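Local coordinates for ALKF (Bacillus cereus, PDB 3ZBO), which has affinity for branched DNA structures and is related to the HEAT-like repeat DNA glycosylases, although its precise cellular function is unknown, at residues N55-L58 / A59-Y63. Residues are numbered along the deposited sequence; the frame is centred on the assembly and turned at random.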
ATOM      1  N   ASN A  55       5.810 -12.359 -14.731  1.00 20.09           N
ATOM      2  CA  ASN A  55       6.991 -12.200 -15.561  1.00 18.99           C
ATOM      3  C   ASN A  55       7.839 -11.080 -14.907  1.00 16.85           C
ATOM      4  O   ASN A  55       7.628  -9.868 -15.160  1.00 17.26           O
ATOM      5  CB  ASN A  55       6.553 -11.801 -16.959  1.00 18.56           C
ATOM      6  CG  ASN A  55       7.733 -11.683 -17.964  1.00 20.12           C
ATOM      7  OD1 ASN A  55       8.938 -11.529 -17.620  1.00 20.18           O
ATOM      8  ND2 ASN A  55       7.377 -11.767 -19.261  1.00 22.98           N
ATOM      9  N   GLN A  56       8.770 -11.546 -14.095  1.00 17.05           N
ATOM     10  CA  GLN A  56       9.667 -10.630 -13.370  1.00 15.60           C
ATOM     11  C   GLN A  56      10.478  -9.796 -14.285  1.00 16.14           C
ATOM     12  O   GLN A  56      10.701  -8.583 -14.014  1.00 14.18           O
ATOM     13  CB  GLN A  56      10.535 -11.365 -12.352  1.00 16.83           C
ATOM     14  CG  GLN A  56      11.262 -10.351 -11.433  1.00 16.29           C
ATOM     15  CD  GLN A  56      10.269  -9.581 -10.471  1.00 17.92           C
ATOM     16  OE1 GLN A  56       9.183 -10.048 -10.148  1.00 19.65           O
ATOM     17  NE2 GLN A  56      10.664  -8.381 -10.029  1.00 17.08           N
ATOM     18  N   GLU A  57      11.042 -10.327 -15.363  1.00 15.23           N
ATOM     19  CA  GLU A  57      11.856  -9.532 -16.259  1.00 14.37           C
ATOM     20  C   GLU A  57      11.085  -8.339 -16.836  1.00 14.19           C
ATOM     21  O   GLU A  57      11.608  -7.211 -16.850  1.00 14.51           O
ATOM     22  CB  GLU A  57      12.415 -10.437 -17.357  1.00 17.10           C
ATOM     23  CG  GLU A  57      13.517  -9.810 -18.165  1.00 16.91           C
ATOM     24  CD  GLU A  57      13.091  -8.783 -19.165  1.00 18.77           C
ATOM     25  OE1 GLU A  57      12.009  -9.018 -19.787  1.00 23.35           O
ATOM     26  OE2 GLU A  57      13.776  -7.738 -19.305  1.00 20.47           O
ATOM     27  N   LEU A  58       9.869  -8.622 -17.309  1.00 15.34           N
ATOM     28  CA  LEU A  58       9.054  -7.594 -17.901  1.00 14.96           C
ATOM     29  C   LEU A  58       8.639  -6.615 -16.767  1.00 13.22           C
ATOM     30  O   LEU A  58       8.672  -5.377 -17.041  1.00 14.24           O
ATOM     31  CB  LEU A  58       7.781  -8.226 -18.438  1.00 15.21           C
ATOM     32  CG  LEU A  58       6.820  -7.275 -19.114  1.00 17.51           C
ATOM     33  CD1 LEU A  58       7.436  -6.312 -20.165  1.00 21.19           C
ATOM     34  CD2 LEU A  58       5.679  -8.126 -19.786  1.00 19.06           C
ATOM     35  N   ALA A  59       8.399  -7.137 -15.564  1.00 14.24           N
ATOM     36  CA  ALA A  59       8.032  -6.241 -14.452  1.00 13.75           C
ATOM     37  C   ALA A  59       9.176  -5.270 -14.207  1.00 12.98           C
ATOM     38  O   ALA A  59       8.906  -4.028 -14.001  1.00 14.44           O
ATOM     39  CB  ALA A  59       7.740  -7.031 -13.100  1.00 14.57           C
ATOM     40  N   GLU A  60      10.389  -5.776 -14.278  1.00 13.24           N
ATOM     41  CA  GLU A  60      11.528  -4.871 -14.053  1.00 13.23           C
ATOM     42  C   GLU A  60      11.624  -3.796 -15.076  1.00 14.42           C
ATOM     43  O   GLU A  60      11.916  -2.607 -14.731  1.00 15.00           O
ATOM     44  CB  GLU A  60      12.873  -5.602 -13.928  1.00 13.21           C
ATOM     45  CG  GLU A  60      12.948  -6.481 -12.724  1.00 16.71           C
ATOM     46  CD  GLU A  60      13.102  -5.775 -11.370  1.00 18.44           C
ATOM     47  OE1 GLU A  60      13.487  -4.612 -11.389  1.00 17.66           O
ATOM     48  OE2 GLU A  60      12.918  -6.391 -10.356  1.00 19.20           O
ATOM     49  N   GLU A  61      11.443  -4.158 -16.366  1.00 13.28           N
ATOM     50  CA  GLU A  61      11.498  -3.117 -17.370  1.00 15.14           C
ATOM     51  C   GLU A  61      10.364  -2.082 -17.243  1.00 12.92           C
ATOM     52  O   GLU A  61      10.628  -0.880 -17.472  1.00 14.65           O
ATOM     53  CB  GLU A  61      11.443  -3.742 -18.780  1.00 15.23           C
ATOM     54  CG  GLU A  61      12.630  -4.606 -19.080  1.00 18.16           C
ATOM     55  CD  GLU A  61      12.742  -4.913 -20.605  1.00 22.23           C
ATOM     56  OE1 GLU A  61      12.468  -4.047 -21.490  1.00 21.69           O
ATOM     57  OE2 GLU A  61      13.193  -6.059 -20.904  1.00 22.75           O
ATOM     58  N   LEU A  62       9.192  -2.571 -16.895  1.00 12.95           N
ATOM     59  CA  LEU A  62       8.031  -1.663 -16.742  1.00 12.57           C
ATOM     60  C   LEU A  62       8.291  -0.776 -15.531  1.00 14.33           C
ATOM     61  O   LEU A  62       8.026   0.467 -15.624  1.00 13.77           O
ATOM     62  CB  LEU A  62       6.748  -2.462 -16.561  1.00 14.55           C
ATOM     63  CG  LEU A  62       6.368  -3.192 -17.833  1.00 13.15           C
ATOM     64  CD1 LEU A  62       5.252  -4.117 -17.477  1.00 16.52           C
ATOM     65  CD2 LEU A  62       5.900  -2.221 -18.886  1.00 16.70           C
ATOM     66  N   TYR A  63       8.820  -1.325 -14.447  1.00 15.05           N
ATOM     67  CA  TYR A  63       8.982  -0.437 -13.244  1.00 12.55           C
ATOM     68  C   TYR A  63      10.024   0.652 -13.506  1.00 14.07           C
ATOM     69  O   TYR A  63       9.900   1.810 -13.044  1.00 14.18           O
ATOM     70  CB  TYR A  63       9.374  -1.333 -12.057  1.00 11.92           C
ATOM     71  CG  TYR A  63       9.131  -0.605 -10.762  1.00 11.13           C
ATOM     72  CD1 TYR A  63       7.862  -0.577 -10.175  1.00 12.69           C
ATOM     73  CD2 TYR A  63      10.194   0.053 -10.132  1.00 10.65           C
ATOM     74  CE1 TYR A  63       7.634   0.104  -8.948  1.00 15.31           C
ATOM     75  CE2 TYR A  63       9.987   0.787  -8.962  1.00 12.77           C
ATOM     76  CZ  TYR A  63       8.692   0.792  -8.392  1.00 11.95           C
ATOM     77  OH  TYR A  63       8.509   1.485  -7.215  1.00 12.67           O
TER
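Leu58 and Leu62 meet one turn apart on the N-capped helix 56-63, part of a largely helical framework related to that of the HEAT-like repeat DNA glycosylases. The two chains are turned obliquely against each other, with Leu58 CG lying 3.9 Å from Leu62 CD1. Branched and apolar, they suit the buried side: Leu58 also rests on Val12 and Ile77, and Leu62 on Phe9, Met13 and Phe73, so this short helix is packed between helices 9-19 and 68-77. Ala59, a single small methyl group, fits a buried place against the preceding turn, where Ala59 CB lies 3.5 Å from Asn55 O.

The first turn is closed by Asn55, a residue well fitted to an N-cap because its short amide can reach back to a backbone N-H that has no earlier turn to pair with. Asn55 OD1 accepts from Leu58 N at 3.1 Å; the bond is fairly straight at the hydrogen (166°), though the donor stands above the amide plane instead of on a lone pair.

The opposite character appears at Glu57 and Glu61, whose polar acid groups suit the more open side, where the model brings them doubtfully close. Between these extremes sit Gln56 and Glu60. Gln56 has its CG anti to the backbone N (chi1 -169°) and then bends at chi2, bringing its amide across to the Glu60 carboxylate. An amide suits this place because it both accepts and donates: OE1 takes Asp79 N, NE2 gives to Glu60. The acid's two oxygens serve several donors, OE1 in a salt bridge to Arg90 and OE2 accepting from Trp91 NE1. Gln56 NE2 reaches Glu60 OE2 at 3.0 Å, the oxygen nearly in the amide plane but met on its anti side, 30° out of the carboxylate plane.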